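Local coordinates for BPT4 GENE 59 helicase assembly protein (Enterobacteria phage T4, PDB 1C1K) that loads the replicative helicase onto forked DNA covered by single-stranded DNA-binding protein, serving viral DNA replication, recombination and repair, at residues H29-W41 / Y186-N198. Residues are numbered along the deposited sequence; the frame is centred on the assembly and turned at random.
Sequences HMNGKYDVIKYNW and YSIKLKAYRKILN
The carboxylate of Asp35 is gripped from two segments at once. Lys195 NZ, reaching across from helix 181-196, forms a salt bridge with Asp35 OD2 at 2.7 Å, coming from above the carboxylate plane, while Asp35 OD1 accepts from the backbone N of both Ile37 and Lys38 on one face of that plane. These backbone bonds should hold the carboxylate in place for the lysine.

The imidazole of His29 also links the two segments, donating with one nitrogen and accepting with the other. With CG anti to the backbone N (chi1 175°), the end of the ring comes up to the helix and NE2 donates to Ala192 O at 2.8 Å. The carbonyl oxygen lies near the ring plane, but the donor sits 42° out of the carbonyl plane. The second ring nitrogen, ND1, accepts from Val36 N at 3.0 Å, the donor tilted somewhat from the ring plane. Both ring nitrogens are thus engaged, which should fix the rotation of the imidazole.

Ala192 CB fits close against the end of helix 16-30, 3.3 Å from His29 O. Beside it, the bent chain of Met30 lays SD 3.8 Å from Ala192 CB. Ile188 CG2 packs on the peptide between Asn31 and Gly32, just beyond helix 16-30, where Gly32 takes a positive phi. Farther along, the CG2 methyl of Ile196 meets Val36 CG2 at 3.6 Å and also touches Ile37 CD1 and Trp41 CZ2.

Helix 68-81 adds Leu79 and Val80 against Met30 and Ile76 against Ile196. These interactions hold the loop against helix 181-196, joining the N-terminal and C-terminal family regions of this two-domain, largely helical protein; the loop itself is shaped by a Schellman motif closing helix 16-30 and an Asx turn at Asp35.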
loop_
_atom_site.group_PDB
_atom_site.type_symbol
_atom_site.label_atom_id
_atom_site.label_comp_id
_atom_site.label_asym_id
_atom_site.label_seq_id
_atom_site.Cartn_x
_atom_site.Cartn_y
_atom_site.Cartn_z
ATOM N N HIS A 29 4.999 -9.848 -5.078
ATOM C CA HIS A 29 5.664 -8.899 -4.203
ATOM C C HIS A 29 4.719 -8.520 -3.060
ATOM O O HIS A 29 5.110 -8.515 -1.893
ATOM C CB HIS A 29 6.052 -7.641 -4.987
ATOM C CG HIS A 29 6.643 -6.565 -4.134
ATOM N ND1 HIS A 29 8.001 -6.370 -4.022
ATOM C CD2 HIS A 29 6.060 -5.633 -3.340
ATOM C CE1 HIS A 29 8.231 -5.364 -3.196
ATOM N NE2 HIS A 29 7.071 -4.900 -2.768
ATOM N N MET A 30 3.470 -8.217 -3.404
ATOM C CA MET A 30 2.480 -7.821 -2.409
ATOM C C MET A 30 2.078 -8.959 -1.468
ATOM O O MET A 30 1.440 -8.719 -0.437
ATOM C CB MET A 30 1.251 -7.238 -3.106
ATOM C CG MET A 30 1.512 -5.868 -3.745
ATOM S SD MET A 30 2.254 -4.640 -2.613
ATOM C CE MET A 30 1.119 -4.760 -1.241
ATOM N N ASN A 31 2.467 -10.187 -1.820
ATOM C CA ASN A 31 2.184 -11.372 -1.007
ATOM C C ASN A 31 3.437 -11.762 -0.221
ATOM O O ASN A 31 3.439 -12.767 0.499
ATOM C CB ASN A 31 1.786 -12.554 -1.893
ATOM C CG ASN A 31 0.326 -12.529 -2.285
ATOM O OD1 ASN A 31 -0.059 -13.107 -3.303
ATOM N ND2 ASN A 31 -0.497 -11.867 -1.482
ATOM N N GLY A 32 4.496 -10.972 -0.373
ATOM C CA GLY A 32 5.750 -11.235 0.315
ATOM C C GLY A 32 6.517 -12.419 -0.251
ATOM O O GLY A 32 7.319 -13.034 0.448
ATOM N N LYS A 33 6.283 -12.736 -1.520
ATOM C CA LYS A 33 6.942 -13.865 -2.170
ATOM C C LYS A 33 8.034 -13.433 -3.140
ATOM O O LYS A 33 8.797 -14.260 -3.643
ATOM C CB LYS A 33 5.907 -14.701 -2.918
ATOM C CG LYS A 33 4.992 -15.484 -2.004
ATOM C CD LYS A 33 4.000 -16.310 -2.799
ATOM C CE LYS A 33 2.578 -16.012 -2.371
ATOM N NZ LYS A 33 1.648 -17.090 -2.805
ATOM N N TYR A 34 8.099 -12.134 -3.405
ATOM C CA TYR A 34 9.093 -11.582 -4.310
ATOM C C TYR A 34 9.416 -10.176 -3.828
ATOM O O TYR A 34 8.736 -9.647 -2.952
ATOM C CB TYR A 34 8.535 -11.531 -5.736
ATOM C CG TYR A 34 9.583 -11.477 -6.821
ATOM C CD1 TYR A 34 10.433 -12.558 -7.049
ATOM C CD2 TYR A 34 9.705 -10.360 -7.647
ATOM C CE1 TYR A 34 11.374 -12.532 -8.075
ATOM C CE2 TYR A 34 10.646 -10.320 -8.680
ATOM C CZ TYR A 34 11.473 -11.411 -8.887
ATOM O OH TYR A 34 12.382 -11.403 -9.921
ATOM N N ASP A 35 10.457 -9.582 -4.392
ATOM C CA ASP A 35 10.861 -8.228 -4.037
ATOM C C ASP A 35 11.235 -7.534 -5.333
ATOM O O ASP A 35 12.357 -7.679 -5.824
ATOM C CB ASP A 35 12.063 -8.257 -3.095
ATOM C CG ASP A 35 12.374 -6.894 -2.497
ATOM O OD1 ASP A 35 12.020 -5.862 -3.107
ATOM O OD2 ASP A 35 12.979 -6.855 -1.410
ATOM N N VAL A 36 10.291 -6.783 -5.890
ATOM C CA VAL A 36 10.532 -6.095 -7.151
ATOM C C VAL A 36 11.698 -5.117 -7.111
ATOM O O VAL A 36 12.286 -4.809 -8.146
ATOM C CB VAL A 36 9.270 -5.337 -7.637
ATOM C CG1 VAL A 36 8.171 -6.325 -7.970
ATOM C CG2 VAL A 36 8.813 -4.343 -6.585
ATOM N N ILE A 37 12.035 -4.618 -5.927
ATOM C CA ILE A 37 13.143 -3.680 -5.821
ATOM C C ILE A 37 14.449 -4.458 -5.842
ATOM O O ILE A 37 15.395 -4.086 -6.529
ATOM C CB ILE A 37 13.060 -2.843 -4.524
ATOM C CG1 ILE A 37 11.733 -2.070 -4.480
ATOM C CG2 ILE A 37 14.242 -1.887 -4.448
ATOM C CD1 ILE A 37 11.442 -1.235 -5.719
ATOM N N LYS A 38 14.493 -5.551 -5.092
ATOM C CA LYS A 38 15.695 -6.380 -5.050
ATOM C C LYS A 38 16.045 -6.882 -6.453
ATOM O O LYS A 38 17.213 -6.946 -6.815
ATOM C CB LYS A 38 15.473 -7.574 -4.107
ATOM C CG LYS A 38 16.506 -8.696 -4.220
ATOM C CD LYS A 38 16.253 -9.770 -3.164
ATOM C CE LYS A 38 17.349 -10.835 -3.141
ATOM N NZ LYS A 38 18.420 -10.601 -4.155
ATOM N N TYR A 39 15.026 -7.214 -7.240
ATOM C CA TYR A 39 15.238 -7.740 -8.583
ATOM C C TYR A 39 15.025 -6.731 -9.700
ATOM O O TYR A 39 14.916 -7.103 -10.869
ATOM C CB TYR A 39 14.341 -8.956 -8.808
ATOM C CG TYR A 39 14.741 -10.144 -7.964
ATOM C CD1 TYR A 39 14.051 -10.461 -6.800
ATOM C CD2 TYR A 39 15.827 -10.939 -8.321
ATOM C CE1 TYR A 39 14.434 -11.540 -6.005
ATOM C CE2 TYR A 39 16.220 -12.019 -7.537
ATOM C CZ TYR A 39 15.520 -12.312 -6.382
ATOM O OH TYR A 39 15.920 -13.365 -5.600
ATOM N N ASN A 40 14.966 -5.459 -9.336
ATOM C CA ASN A 40 14.790 -4.386 -10.309
ATOM C C ASN A 40 13.656 -4.589 -11.309
ATOM O O ASN A 40 13.846 -4.443 -12.519
ATOM C CB ASN A 40 16.099 -4.160 -11.060
ATOM C CG ASN A 40 16.152 -2.811 -11.732
ATOM O OD1 ASN A 40 16.861 -2.631 -12.721
ATOM N ND2 ASN A 40 15.400 -1.851 -11.202
ATOM N N TRP A 41 12.478 -4.924 -10.791
ATOM C CA TRP A 41 11.271 -5.120 -11.597
ATOM C C TRP A 41 11.391 -6.097 -12.770
ATOM O O TRP A 41 10.787 -5.908 -13.833
ATOM C CB TRP A 41 10.760 -3.766 -12.096
ATOM C CG TRP A 41 10.468 -2.819 -10.976
ATOM C CD1 TRP A 41 11.359 -2.007 -10.339
ATOM C CD2 TRP A 41 9.193 -2.579 -10.363
ATOM N NE1 TRP A 41 10.720 -1.272 -9.367
ATOM C CE2 TRP A 41 9.391 -1.603 -9.360
ATOM C CE3 TRP A 41 7.902 -3.092 -10.563
ATOM C CZ2 TRP A 41 8.344 -1.127 -8.558
ATOM C CZ3 TRP A 41 6.862 -2.620 -9.764
ATOM C CH2 TRP A 41 7.093 -1.647 -8.776
ATOM N N TYR A 186 -2.272 -8.138 7.107
ATOM C CA TYR A 186 -2.112 -6.731 6.760
ATOM C C TYR A 186 -0.631 -6.363 6.728
ATOM O O TYR A 186 -0.181 -5.641 5.840
ATOM C CB TYR A 186 -2.830 -5.842 7.780
ATOM C CG TYR A 186 -4.221 -5.421 7.367
ATOM C CD1 TYR A 186 -5.331 -6.185 7.718
ATOM C CD2 TYR A 186 -4.429 -4.253 6.636
ATOM C CE1 TYR A 186 -6.620 -5.797 7.353
ATOM C CE2 TYR A 186 -5.713 -3.855 6.266
ATOM C CZ TYR A 186 -6.802 -4.632 6.629
ATOM O OH TYR A 186 -8.071 -4.240 6.272
ATOM N N SER A 187 0.122 -6.865 7.700
ATOM C CA SER A 187 1.544 -6.567 7.791
ATOM C C SER A 187 2.314 -6.993 6.545
ATOM O O SER A 187 3.274 -6.329 6.140
ATOM C CB SER A 187 2.149 -7.239 9.021
ATOM O OG SER A 187 3.432 -6.709 9.275
ATOM N N ILE A 188 1.901 -8.102 5.943
ATOM C CA ILE A 188 2.565 -8.564 4.736
ATOM C C ILE A 188 2.414 -7.480 3.667
ATOM O O ILE A 188 3.388 -7.113 3.012
ATOM C CB ILE A 188 1.951 -9.892 4.230
ATOM C CG1 ILE A 188 2.363 -11.033 5.159
ATOM C CG2 ILE A 188 2.414 -10.180 2.797
ATOM C CD1 ILE A 188 1.600 -12.314 4.922
ATOM N N LYS A 189 1.200 -6.955 3.507
ATOM C CA LYS A 189 0.955 -5.910 2.512
ATOM C C LYS A 189 1.657 -4.613 2.895
ATOM O O LYS A 189 2.225 -3.931 2.048
ATOM C CB LYS A 189 -0.545 -5.637 2.360
ATOM C CG LYS A 189 -1.406 -6.880 2.198
ATOM C CD LYS A 189 -1.393 -7.387 0.763
ATOM C CE LYS A 189 -2.560 -8.327 0.504
ATOM N NZ LYS A 189 -3.653 -8.095 1.491
ATOM N N LEU A 190 1.612 -4.269 4.177
ATOM C CA LEU A 190 2.247 -3.045 4.643
ATOM C C LEU A 190 3.750 -3.044 4.367
ATOM O O LEU A 190 4.303 -2.069 3.860
ATOM C CB LEU A 190 1.984 -2.859 6.141
ATOM C CG LEU A 190 0.566 -2.398 6.484
ATOM C CD1 LEU A 190 0.296 -2.641 7.965
ATOM C CD2 LEU A 190 0.409 -0.921 6.155
ATOM N N LYS A 191 4.416 -4.143 4.698
ATOM C CA LYS A 191 5.847 -4.223 4.466
ATOM C C LYS A 191 6.168 -4.243 2.975
ATOM O O LYS A 191 7.141 -3.632 2.537
ATOM C CB LYS A 191 6.424 -5.455 5.160
ATOM C CG LYS A 191 6.399 -5.342 6.683
ATOM C CD LYS A 191 7.401 -6.299 7.331
ATOM C CE LYS A 191 6.919 -7.739 7.270
ATOM N NZ LYS A 191 5.638 -7.944 7.998
ATOM N N ALA A 192 5.346 -4.939 2.195
ATOM C CA ALA A 192 5.576 -5.009 0.755
ATOM C C ALA A 192 5.452 -3.619 0.127
ATOM O O ALA A 192 6.305 -3.207 -0.661
ATOM C CB ALA A 192 4.587 -5.972 0.112
ATOM N N TYR A 193 4.392 -2.896 0.486
ATOM C CA TYR A 193 4.165 -1.553 -0.043
ATOM C C TYR A 193 5.263 -0.604 0.445
ATOM O O TYR A 193 5.712 0.275 -0.283
ATOM C CB TYR A 193 2.788 -1.057 0.399
ATOM C CG TYR A 193 2.225 0.136 -0.366
ATOM C CD1 TYR A 193 2.724 0.508 -1.626
ATOM C CD2 TYR A 193 1.187 0.891 0.174
ATOM C CE1 TYR A 193 2.196 1.602 -2.315
ATOM C CE2 TYR A 193 0.654 1.984 -0.507
ATOM C CZ TYR A 193 1.160 2.335 -1.745
ATOM O OH TYR A 193 0.631 3.427 -2.398
ATOM N N ARG A 194 5.705 -0.798 1.681
ATOM C CA ARG A 194 6.756 0.045 2.235
ATOM C C ARG A 194 8.040 -0.061 1.403
ATOM O O ARG A 194 8.787 0.906 1.275
ATOM C CB ARG A 194 7.019 -0.347 3.701
ATOM C CG ARG A 194 8.118 0.456 4.398
ATOM C CD ARG A 194 8.165 0.162 5.906
ATOM N NE ARG A 194 8.581 -1.210 6.196
ATOM C CZ ARG A 194 8.797 -1.696 7.419
ATOM N NH1 ARG A 194 8.639 -0.924 8.492
ATOM N NH2 ARG A 194 9.175 -2.958 7.571
ATOM N N LYS A 195 8.292 -1.236 0.832
ATOM C CA LYS A 195 9.488 -1.445 0.015
ATOM C C LYS A 195 9.489 -0.608 -1.264
ATOM O O LYS A 195 10.543 -0.161 -1.722
ATOM C CB LYS A 195 9.626 -2.925 -0.352
ATOM C CG LYS A 195 10.088 -3.797 0.808
ATOM C CD LYS A 195 10.350 -5.226 0.372
ATOM C CE LYS A 195 10.889 -6.049 1.537
ATOM N NZ LYS A 195 12.131 -6.788 1.173
ATOM N N ILE A 196 8.313 -0.396 -1.847
ATOM C CA ILE A 196 8.252 0.386 -3.076
ATOM C C ILE A 196 7.994 1.874 -2.834
ATOM O O ILE A 196 8.027 2.673 -3.766
ATOM C CB ILE A 196 7.187 -0.172 -4.051
ATOM C CG1 ILE A 196 5.850 -0.341 -3.348
ATOM C CG2 ILE A 196 7.647 -1.515 -4.605
ATOM C CD1 ILE A 196 4.725 -0.749 -4.293
ATOM N N LEU A 197 7.749 2.252 -1.585
ATOM C CA LEU A 197 7.510 3.656 -1.271
ATOM C C LEU A 197 8.803 4.320 -0.827
ATOM O O LEU A 197 9.492 3.819 0.057
ATOM C CB LEU A 197 6.463 3.795 -0.162
ATOM C CG LEU A 197 4.992 3.611 -0.540
ATOM C CD1 LEU A 197 4.146 3.631 0.724
ATOM C CD2 LEU A 197 4.554 4.713 -1.498
ATOM N N ASN A 198 9.128 5.446 -1.454
ATOM C CA ASN A 198 10.325 6.210 -1.127
ATOM C C ASN A 198 9.838 7.339 -0.230
ATOM O O ASN A 198 9.255 8.317 -0.701
ATOM C CB ASN A 198 10.950 6.777 -2.401
ATOM C CG ASN A 198 12.315 7.376 -2.164
ATOM O OD1 ASN A 198 13.055 7.647 -3.109
ATOM N ND2 ASN A 198 12.661 7.586 -0.902
#